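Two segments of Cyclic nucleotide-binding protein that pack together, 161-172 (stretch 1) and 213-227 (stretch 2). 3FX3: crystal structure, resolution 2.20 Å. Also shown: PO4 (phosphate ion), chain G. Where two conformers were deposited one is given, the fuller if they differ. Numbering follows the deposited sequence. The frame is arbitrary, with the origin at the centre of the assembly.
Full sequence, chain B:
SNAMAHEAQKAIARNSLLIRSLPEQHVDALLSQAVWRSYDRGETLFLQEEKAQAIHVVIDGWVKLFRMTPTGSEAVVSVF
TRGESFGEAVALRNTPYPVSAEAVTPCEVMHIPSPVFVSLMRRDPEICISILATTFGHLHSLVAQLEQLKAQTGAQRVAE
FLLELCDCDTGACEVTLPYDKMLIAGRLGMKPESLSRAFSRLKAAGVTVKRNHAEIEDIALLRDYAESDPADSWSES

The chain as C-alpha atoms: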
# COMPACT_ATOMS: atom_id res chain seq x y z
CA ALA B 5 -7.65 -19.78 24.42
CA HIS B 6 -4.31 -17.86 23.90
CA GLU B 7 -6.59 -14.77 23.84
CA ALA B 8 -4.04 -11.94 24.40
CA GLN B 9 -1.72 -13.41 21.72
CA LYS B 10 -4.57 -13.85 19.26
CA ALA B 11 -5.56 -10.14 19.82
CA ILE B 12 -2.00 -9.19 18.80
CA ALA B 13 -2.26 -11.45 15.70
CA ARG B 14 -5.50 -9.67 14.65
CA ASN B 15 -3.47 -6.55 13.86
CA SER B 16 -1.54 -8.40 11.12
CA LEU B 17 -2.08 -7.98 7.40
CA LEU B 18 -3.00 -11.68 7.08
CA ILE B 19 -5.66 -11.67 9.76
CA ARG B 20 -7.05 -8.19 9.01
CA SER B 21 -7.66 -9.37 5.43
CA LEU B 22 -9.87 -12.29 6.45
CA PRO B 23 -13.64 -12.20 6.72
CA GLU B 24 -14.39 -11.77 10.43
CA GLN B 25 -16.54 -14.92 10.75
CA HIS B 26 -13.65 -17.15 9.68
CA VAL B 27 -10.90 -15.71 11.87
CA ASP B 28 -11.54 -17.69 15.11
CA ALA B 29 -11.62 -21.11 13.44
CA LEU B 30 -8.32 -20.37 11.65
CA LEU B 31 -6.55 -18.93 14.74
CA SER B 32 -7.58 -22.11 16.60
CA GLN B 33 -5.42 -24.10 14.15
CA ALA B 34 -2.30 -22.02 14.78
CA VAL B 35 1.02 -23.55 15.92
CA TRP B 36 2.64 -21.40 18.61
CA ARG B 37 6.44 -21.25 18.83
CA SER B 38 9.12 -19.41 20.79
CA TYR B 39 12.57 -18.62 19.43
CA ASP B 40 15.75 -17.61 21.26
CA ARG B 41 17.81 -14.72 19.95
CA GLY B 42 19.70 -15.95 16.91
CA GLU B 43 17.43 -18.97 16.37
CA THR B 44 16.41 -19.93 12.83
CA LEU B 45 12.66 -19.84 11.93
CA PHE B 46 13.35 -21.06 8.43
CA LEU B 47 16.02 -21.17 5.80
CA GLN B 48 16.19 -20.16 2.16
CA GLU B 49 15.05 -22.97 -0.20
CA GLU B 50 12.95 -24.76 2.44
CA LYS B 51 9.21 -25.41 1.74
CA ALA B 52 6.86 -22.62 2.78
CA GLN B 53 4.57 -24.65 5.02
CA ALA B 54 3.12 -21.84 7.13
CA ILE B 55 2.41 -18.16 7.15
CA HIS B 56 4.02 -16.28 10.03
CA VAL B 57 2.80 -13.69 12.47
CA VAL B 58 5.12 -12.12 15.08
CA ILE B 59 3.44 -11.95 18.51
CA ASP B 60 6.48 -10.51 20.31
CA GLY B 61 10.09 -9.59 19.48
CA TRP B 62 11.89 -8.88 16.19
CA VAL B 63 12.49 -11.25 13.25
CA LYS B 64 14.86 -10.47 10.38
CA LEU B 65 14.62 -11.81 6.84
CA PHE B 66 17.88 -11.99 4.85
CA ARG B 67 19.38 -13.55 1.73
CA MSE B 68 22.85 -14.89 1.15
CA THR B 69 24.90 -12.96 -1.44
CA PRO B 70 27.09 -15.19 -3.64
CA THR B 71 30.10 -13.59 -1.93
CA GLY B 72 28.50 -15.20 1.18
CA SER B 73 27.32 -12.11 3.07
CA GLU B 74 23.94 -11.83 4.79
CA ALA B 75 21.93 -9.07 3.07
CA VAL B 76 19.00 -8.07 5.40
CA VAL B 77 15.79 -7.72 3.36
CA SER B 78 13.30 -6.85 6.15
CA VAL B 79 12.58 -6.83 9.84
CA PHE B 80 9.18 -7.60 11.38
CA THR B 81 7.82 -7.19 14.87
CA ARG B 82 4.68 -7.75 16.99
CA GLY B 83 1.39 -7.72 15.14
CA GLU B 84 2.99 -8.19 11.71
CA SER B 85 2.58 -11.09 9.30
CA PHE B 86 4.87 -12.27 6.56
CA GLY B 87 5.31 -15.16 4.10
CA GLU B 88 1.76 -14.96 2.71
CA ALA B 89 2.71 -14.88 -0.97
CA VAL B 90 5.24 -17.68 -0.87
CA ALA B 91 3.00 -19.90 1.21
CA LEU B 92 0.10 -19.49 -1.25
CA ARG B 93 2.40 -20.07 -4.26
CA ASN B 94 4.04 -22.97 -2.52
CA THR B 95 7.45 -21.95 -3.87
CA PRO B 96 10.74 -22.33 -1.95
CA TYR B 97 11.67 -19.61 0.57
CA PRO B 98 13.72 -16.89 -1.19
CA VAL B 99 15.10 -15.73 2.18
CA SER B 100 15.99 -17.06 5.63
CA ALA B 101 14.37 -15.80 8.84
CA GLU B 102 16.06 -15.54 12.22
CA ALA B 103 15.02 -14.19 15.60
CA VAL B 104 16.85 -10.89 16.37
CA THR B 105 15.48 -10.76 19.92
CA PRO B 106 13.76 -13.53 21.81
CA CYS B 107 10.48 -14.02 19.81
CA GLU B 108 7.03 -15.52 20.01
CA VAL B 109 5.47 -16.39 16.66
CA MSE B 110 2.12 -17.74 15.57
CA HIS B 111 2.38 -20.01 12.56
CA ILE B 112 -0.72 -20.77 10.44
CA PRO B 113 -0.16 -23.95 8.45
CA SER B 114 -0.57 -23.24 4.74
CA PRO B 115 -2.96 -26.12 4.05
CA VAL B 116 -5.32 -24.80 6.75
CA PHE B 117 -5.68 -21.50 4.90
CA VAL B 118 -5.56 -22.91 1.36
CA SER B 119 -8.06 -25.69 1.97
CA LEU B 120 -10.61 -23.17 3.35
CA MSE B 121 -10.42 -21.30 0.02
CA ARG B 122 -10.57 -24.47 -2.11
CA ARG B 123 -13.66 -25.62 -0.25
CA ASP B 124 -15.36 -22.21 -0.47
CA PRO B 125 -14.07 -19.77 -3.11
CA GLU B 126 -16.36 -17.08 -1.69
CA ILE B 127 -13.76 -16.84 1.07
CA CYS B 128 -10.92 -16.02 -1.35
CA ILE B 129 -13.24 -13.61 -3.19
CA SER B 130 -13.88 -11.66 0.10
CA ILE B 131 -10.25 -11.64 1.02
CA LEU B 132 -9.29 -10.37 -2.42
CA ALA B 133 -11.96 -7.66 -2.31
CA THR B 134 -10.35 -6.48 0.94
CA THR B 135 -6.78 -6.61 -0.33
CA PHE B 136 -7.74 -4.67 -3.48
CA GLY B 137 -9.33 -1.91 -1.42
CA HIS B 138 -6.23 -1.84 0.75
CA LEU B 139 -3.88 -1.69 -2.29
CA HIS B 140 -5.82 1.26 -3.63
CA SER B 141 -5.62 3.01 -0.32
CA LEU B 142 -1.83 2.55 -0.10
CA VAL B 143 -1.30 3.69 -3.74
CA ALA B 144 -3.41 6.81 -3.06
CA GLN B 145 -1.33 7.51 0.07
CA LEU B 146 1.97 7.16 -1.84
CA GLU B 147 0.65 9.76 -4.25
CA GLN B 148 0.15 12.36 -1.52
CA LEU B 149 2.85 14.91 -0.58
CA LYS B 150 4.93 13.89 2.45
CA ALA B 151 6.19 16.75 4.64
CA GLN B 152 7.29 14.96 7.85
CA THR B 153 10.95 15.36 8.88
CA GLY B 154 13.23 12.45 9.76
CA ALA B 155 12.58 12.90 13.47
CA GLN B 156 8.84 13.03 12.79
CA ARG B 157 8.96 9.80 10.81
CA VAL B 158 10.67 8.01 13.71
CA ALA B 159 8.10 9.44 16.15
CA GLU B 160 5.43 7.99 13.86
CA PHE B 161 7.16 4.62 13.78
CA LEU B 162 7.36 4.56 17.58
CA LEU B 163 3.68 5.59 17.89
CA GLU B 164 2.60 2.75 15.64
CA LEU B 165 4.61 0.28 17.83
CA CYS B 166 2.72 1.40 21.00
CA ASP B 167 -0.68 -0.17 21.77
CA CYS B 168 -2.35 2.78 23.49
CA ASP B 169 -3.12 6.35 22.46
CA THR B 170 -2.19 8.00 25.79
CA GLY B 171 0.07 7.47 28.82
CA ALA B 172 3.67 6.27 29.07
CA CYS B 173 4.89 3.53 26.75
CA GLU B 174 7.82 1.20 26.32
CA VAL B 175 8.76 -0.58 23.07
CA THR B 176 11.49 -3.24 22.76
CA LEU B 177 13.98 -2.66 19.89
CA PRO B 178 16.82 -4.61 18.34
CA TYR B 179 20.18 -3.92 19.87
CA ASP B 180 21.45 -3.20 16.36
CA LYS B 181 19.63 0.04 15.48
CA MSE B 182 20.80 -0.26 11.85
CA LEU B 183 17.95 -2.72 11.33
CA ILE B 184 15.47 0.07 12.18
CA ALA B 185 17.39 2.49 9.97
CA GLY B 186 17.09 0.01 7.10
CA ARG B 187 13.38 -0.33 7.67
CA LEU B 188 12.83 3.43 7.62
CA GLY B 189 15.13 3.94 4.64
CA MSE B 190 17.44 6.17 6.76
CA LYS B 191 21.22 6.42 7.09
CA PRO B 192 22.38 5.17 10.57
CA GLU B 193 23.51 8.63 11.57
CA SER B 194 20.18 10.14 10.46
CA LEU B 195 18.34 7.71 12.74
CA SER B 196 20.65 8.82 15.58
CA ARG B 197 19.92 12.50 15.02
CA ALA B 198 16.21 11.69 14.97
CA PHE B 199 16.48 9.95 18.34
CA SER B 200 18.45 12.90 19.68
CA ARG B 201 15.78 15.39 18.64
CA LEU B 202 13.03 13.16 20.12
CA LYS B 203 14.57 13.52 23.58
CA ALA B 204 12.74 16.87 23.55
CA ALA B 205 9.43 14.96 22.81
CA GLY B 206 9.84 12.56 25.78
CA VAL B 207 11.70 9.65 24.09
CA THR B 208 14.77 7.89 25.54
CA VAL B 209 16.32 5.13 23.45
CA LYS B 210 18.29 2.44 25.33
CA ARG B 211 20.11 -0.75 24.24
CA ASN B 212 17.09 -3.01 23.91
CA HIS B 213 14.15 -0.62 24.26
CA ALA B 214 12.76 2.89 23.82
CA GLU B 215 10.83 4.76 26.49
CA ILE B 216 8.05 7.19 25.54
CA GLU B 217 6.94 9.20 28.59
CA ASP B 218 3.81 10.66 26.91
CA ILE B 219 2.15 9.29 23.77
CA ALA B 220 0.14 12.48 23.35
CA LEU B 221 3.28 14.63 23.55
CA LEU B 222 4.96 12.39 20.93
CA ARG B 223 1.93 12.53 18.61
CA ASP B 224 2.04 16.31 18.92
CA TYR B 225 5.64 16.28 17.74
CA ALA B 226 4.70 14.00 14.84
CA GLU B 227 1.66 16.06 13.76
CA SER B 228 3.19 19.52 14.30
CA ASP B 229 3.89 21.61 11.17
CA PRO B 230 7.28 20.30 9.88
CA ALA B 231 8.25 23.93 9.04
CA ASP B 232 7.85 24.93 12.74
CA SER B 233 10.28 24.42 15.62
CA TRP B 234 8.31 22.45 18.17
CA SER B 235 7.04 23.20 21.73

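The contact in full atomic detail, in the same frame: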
# COMPACT_ATOMS: atom_id res chain seq x y z
N PHE B 161 6.81 6.02 13.65
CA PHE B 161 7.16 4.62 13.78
C PHE B 161 6.98 4.15 15.24
O PHE B 161 6.35 3.15 15.52
CB PHE B 161 8.58 4.41 13.25
CG PHE B 161 9.11 3.03 13.47
CD1 PHE B 161 8.80 2.01 12.59
CD2 PHE B 161 9.92 2.75 14.56
CE1 PHE B 161 9.27 0.72 12.79
CE2 PHE B 161 10.41 1.46 14.76
CZ PHE B 161 10.07 0.45 13.86
N LEU B 162 7.53 4.90 16.18
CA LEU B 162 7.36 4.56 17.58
C LEU B 162 5.88 4.54 18.00
O LEU B 162 5.45 3.62 18.69
CB LEU B 162 8.16 5.53 18.44
CG LEU B 162 9.69 5.38 18.34
CD1 LEU B 162 10.39 6.45 19.19
CD2 LEU B 162 10.13 3.96 18.80
N LEU B 163 5.11 5.52 17.54
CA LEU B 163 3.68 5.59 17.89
C LEU B 163 2.92 4.37 17.39
O LEU B 163 2.07 3.83 18.08
CB LEU B 163 3.05 6.85 17.32
CG LEU B 163 3.44 8.14 18.08
CD1 LEU B 163 3.38 9.37 17.16
CD2 LEU B 163 2.57 8.31 19.31
N GLU B 164 3.22 3.94 16.17
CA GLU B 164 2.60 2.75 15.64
C GLU B 164 2.98 1.50 16.46
O GLU B 164 2.14 0.64 16.66
CB GLU B 164 2.99 2.59 14.17
CG GLU B 164 2.31 1.43 13.46
CD GLU B 164 1.72 1.81 12.10
OE1 GLU B 164 2.01 2.93 11.56
OE2 GLU B 164 0.95 0.98 11.57
N LEU B 165 4.21 1.41 16.96
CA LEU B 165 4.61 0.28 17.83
C LEU B 165 3.88 0.24 19.20
O LEU B 165 3.70 -0.83 19.77
CB LEU B 165 6.13 0.25 18.08
CG LEU B 165 7.10 0.09 16.90
CD1 LEU B 165 8.56 0.09 17.41
CD2 LEU B 165 6.79 -1.15 16.12
N CYS B 166 3.46 1.38 19.72
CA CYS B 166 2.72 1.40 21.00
C CYS B 166 1.26 1.04 20.86
O CYS B 166 0.60 1.50 19.93
CB CYS B 166 2.81 2.77 21.64
SG CYS B 166 4.42 3.06 22.31
N ASP B 167 0.74 0.24 21.79
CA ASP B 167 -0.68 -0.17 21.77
C ASP B 167 -1.68 0.95 22.05
O ASP B 167 -2.69 1.07 21.36
CB ASP B 167 -0.95 -1.25 22.82
CG ASP B 167 -0.50 -2.62 22.38
OD1 ASP B 167 -0.51 -2.90 21.15
OD2 ASP B 167 -0.15 -3.43 23.26
N CYS B 168 -1.40 1.77 23.06
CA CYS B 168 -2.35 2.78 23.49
C CYS B 168 -2.15 4.11 22.79
O CYS B 168 -1.18 4.31 22.04
CB CYS B 168 -2.28 2.96 25.00
SG CYS B 168 -2.76 1.46 25.85
N ASP B 169 -3.10 5.01 23.04
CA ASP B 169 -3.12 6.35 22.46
C ASP B 169 -2.76 7.43 23.49
O ASP B 169 -2.62 8.59 23.12
CB ASP B 169 -4.50 6.64 21.87
CG ASP B 169 -4.86 5.71 20.72
OD1 ASP B 169 -3.95 5.07 20.17
OD2 ASP B 169 -6.06 5.62 20.37
N THR B 170 -2.64 7.05 24.76
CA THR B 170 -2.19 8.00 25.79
C THR B 170 -1.41 7.26 26.87
O THR B 170 -1.43 6.03 26.93
CB THR B 170 -3.38 8.77 26.45
OG1 THR B 170 -4.37 7.84 26.88
CG2 THR B 170 -4.02 9.77 25.46
N GLY B 171 -0.73 8.02 27.73
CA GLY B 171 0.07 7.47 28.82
C GLY B 171 1.52 7.25 28.42
O GLY B 171 1.94 7.63 27.33
N ALA B 172 2.28 6.65 29.33
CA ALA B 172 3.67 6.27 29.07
C ALA B 172 3.67 4.98 28.27
O ALA B 172 2.69 4.24 28.26
CB ALA B 172 4.45 6.11 30.37
N HIS B 213 15.49 -1.19 24.21
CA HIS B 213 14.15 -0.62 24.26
C HIS B 213 14.15 0.90 24.18
O HIS B 213 15.16 1.55 24.44
CB HIS B 213 13.39 -1.12 25.51
CG HIS B 213 13.71 -0.38 26.76
ND1 HIS B 213 14.92 -0.51 27.42
CD2 HIS B 213 12.98 0.51 27.48
CE1 HIS B 213 14.91 0.27 28.49
NE2 HIS B 213 13.75 0.90 28.55
N ALA B 214 13.00 1.45 23.80
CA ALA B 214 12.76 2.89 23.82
C ALA B 214 11.68 3.17 24.85
O ALA B 214 10.77 2.38 25.05
CB ALA B 214 12.30 3.37 22.47
N GLU B 215 11.80 4.32 25.50
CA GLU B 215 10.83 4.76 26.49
C GLU B 215 10.19 6.06 26.01
O GLU B 215 10.90 7.04 25.76
CB GLU B 215 11.51 4.95 27.85
CG GLU B 215 12.06 3.63 28.41
CD GLU B 215 12.80 3.77 29.73
OE1 GLU B 215 13.15 4.91 30.12
OE2 GLU B 215 13.05 2.72 30.37
N ILE B 216 8.87 6.02 25.87
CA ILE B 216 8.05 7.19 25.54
C ILE B 216 7.30 7.61 26.80
O ILE B 216 6.45 6.86 27.31
CB ILE B 216 7.02 6.88 24.41
CG1 ILE B 216 7.73 6.34 23.16
CG2 ILE B 216 6.19 8.13 24.04
CD1 ILE B 216 8.05 4.83 23.20
N GLU B 217 7.60 8.78 27.34
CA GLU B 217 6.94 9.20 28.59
C GLU B 217 5.47 9.56 28.34
O GLU B 217 4.60 9.16 29.12
CB GLU B 217 7.72 10.31 29.31
CG GLU B 217 7.65 11.70 28.69
CD GLU B 217 8.52 12.73 29.43
OE1 GLU B 217 9.61 12.34 29.94
OE2 GLU B 217 8.13 13.92 29.51
N ASP B 218 5.18 10.22 27.21
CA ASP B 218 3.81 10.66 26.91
C ASP B 218 3.46 10.52 25.42
O ASP B 218 3.92 11.30 24.59
CB ASP B 218 3.61 12.11 27.37
CG ASP B 218 2.15 12.55 27.36
OD1 ASP B 218 1.35 12.11 26.51
OD2 ASP B 218 1.80 13.39 28.21
N ILE B 219 2.61 9.55 25.13
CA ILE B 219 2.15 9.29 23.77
C ILE B 219 1.56 10.53 23.12
O ILE B 219 1.79 10.78 21.94
CB ILE B 219 1.07 8.16 23.72
CG1 ILE B 219 1.66 6.82 24.19
CG2 ILE B 219 0.48 8.01 22.29
CD1 ILE B 219 0.73 5.62 23.92
N ALA B 220 0.78 11.29 23.88
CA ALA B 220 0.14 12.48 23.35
C ALA B 220 1.20 13.51 22.96
O ALA B 220 1.18 14.05 21.85
CB ALA B 220 -0.85 13.05 24.38
N LEU B 221 2.15 13.76 23.85
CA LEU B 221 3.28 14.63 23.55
C LEU B 221 4.03 14.19 22.28
O LEU B 221 4.41 15.02 21.45
CB LEU B 221 4.23 14.67 24.73
CG LEU B 221 5.37 15.68 24.70
CD1 LEU B 221 4.88 17.09 25.05
CD2 LEU B 221 6.47 15.25 25.68
N LEU B 222 4.22 12.88 22.10
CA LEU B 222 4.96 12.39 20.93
C LEU B 222 4.14 12.60 19.67
O LEU B 222 4.67 13.08 18.65
CB LEU B 222 5.38 10.93 21.10
CG LEU B 222 6.28 10.34 19.99
CD1 LEU B 222 7.49 11.23 19.72
CD2 LEU B 222 6.73 8.93 20.35
N ARG B 223 2.86 12.25 19.73
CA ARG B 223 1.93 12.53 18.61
C ARG B 223 1.87 14.01 18.23
O ARG B 223 1.71 14.35 17.07
CB ARG B 223 0.52 12.04 18.93
CG ARG B 223 -0.42 12.08 17.72
CD ARG B 223 -1.69 11.26 17.92
NE ARG B 223 -1.41 9.91 18.45
CZ ARG B 223 -0.96 8.87 17.74
NH1 ARG B 223 -0.70 8.97 16.43
NH2 ARG B 223 -0.75 7.69 18.36
N ASP B 224 2.01 14.90 19.22
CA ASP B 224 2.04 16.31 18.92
C ASP B 224 3.26 16.64 18.08
O ASP B 224 3.14 17.33 17.06
CB ASP B 224 2.04 17.17 20.18
CG ASP B 224 1.66 18.60 19.88
OD1 ASP B 224 0.53 18.81 19.38
OD2 ASP B 224 2.48 19.51 20.12
N TYR B 225 4.41 16.14 18.51
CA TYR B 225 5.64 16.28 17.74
C TYR B 225 5.43 15.81 16.31
O TYR B 225 5.75 16.52 15.36
CB TYR B 225 6.80 15.50 18.38
CG TYR B 225 8.13 15.84 17.76
CD1 TYR B 225 8.58 15.22 16.60
CD2 TYR B 225 8.92 16.83 18.30
CE1 TYR B 225 9.79 15.56 16.01
CE2 TYR B 225 10.14 17.18 17.74
CZ TYR B 225 10.57 16.54 16.59
OH TYR B 225 11.78 16.91 16.05
N ALA B 226 4.89 14.61 16.16
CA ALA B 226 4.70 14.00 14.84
C ALA B 226 3.79 14.83 13.93
O ALA B 226 4.09 15.02 12.75
CB ALA B 226 4.13 12.58 14.98
N GLU B 227 2.68 15.31 14.50
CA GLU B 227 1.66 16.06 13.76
C GLU B 227 1.96 17.53 13.57
O GLU B 227 1.36 18.16 12.70
CB GLU B 227 0.30 15.93 14.43
CG GLU B 227 -0.37 14.60 14.16
CD GLU B 227 -1.54 14.32 15.08
OE1 GLU B 227 -1.98 15.24 15.82
OE2 GLU B 227 -2.01 13.16 15.07
P PO4 G . 18.19 -1.95 28.26
O1 PO4 G . 18.46 -3.43 28.37
O2 PO4 G . 19.46 -1.13 28.11
O3 PO4 G . 17.31 -1.71 27.05
O4 PO4 G . 17.48 -1.51 29.52
O HOH W 1 -2.47 9.32 20.71

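How do the two backbones run past each other? Stretch 1 finishes a helix at L165, leaves helical geometry at C166 and continues as a loop to A172. Stretch 2 begins as a strand, 213-216, turns through E217 and D218, and enters a helix at I219. The two helices run roughly antiparallel, at 143° between their directions, with axes 10.3 Å apart at closest approach. The loop of stretch 1 meets the start of the second helix, where the CA atoms of T170 and I219 are 5.0 Å apart and those of A172 and E217 only 4.4 Å.

What ties the main chains together at that point? A single direct hydrogen bond crosses the contact: I219 N donates to G171 O at 3.0 Å and a nearly straight 169°. It gives a partner to an amide in the first turn of the helix. D218, at the N-cap, serves the next two amides through OD1, which accepts weak bonds from A220 N at 2.8 Å and L221 N at 3.2 Å. CA-H...O contacts add to the join, with A172 CA lying 3.0 Å from E217 O and 3.3 Å from I216 O. G171 has phi/psi of 92/-175, where a CB would be jammed against the carbonyl oxygen of T170; glycine avoids this.

Which side chains fill the space between the helices? L163 is the knob, set among I219, L222, R223 and A226. Its CD2 lies 3.7 Å from I219 CG2, and its CD1 lies 4.0 Å from A226 CB, where alanine's methyl closes one side of the pocket. From its first residue, I219, to A226, the second helix thus offers a largely apolar pocket. L162 extends the packing toward the strand, placing CB 4.2 Å from L222 CD2 and CD2 4.3 Å from A214 CB. I219, buried and pointing toward stretch 1, also reaches the loop: its CD1 is 4.2 Å from C166 CB and 3.0 Å from C168 O. Nearby, C166 SG approaches I216 CD1 at 4.1 Å.

How is the polar margin closed? R223 starts sideways, but its long side chain brings its end nearer to stretch 1, and L163 CD2 lies over one face of the guanidinium, 3.5 Å from R223 NH2. The aliphatic packing therefore runs up to a charged group. Water 1 bridges the stretches, donating to D169 O at 2.5 Å and accepting from R223 NE at 2.6 Å. D169 OD1 and R223 NH2, 4.5 Å apart, are related by charge alone, beyond salt-bridge range.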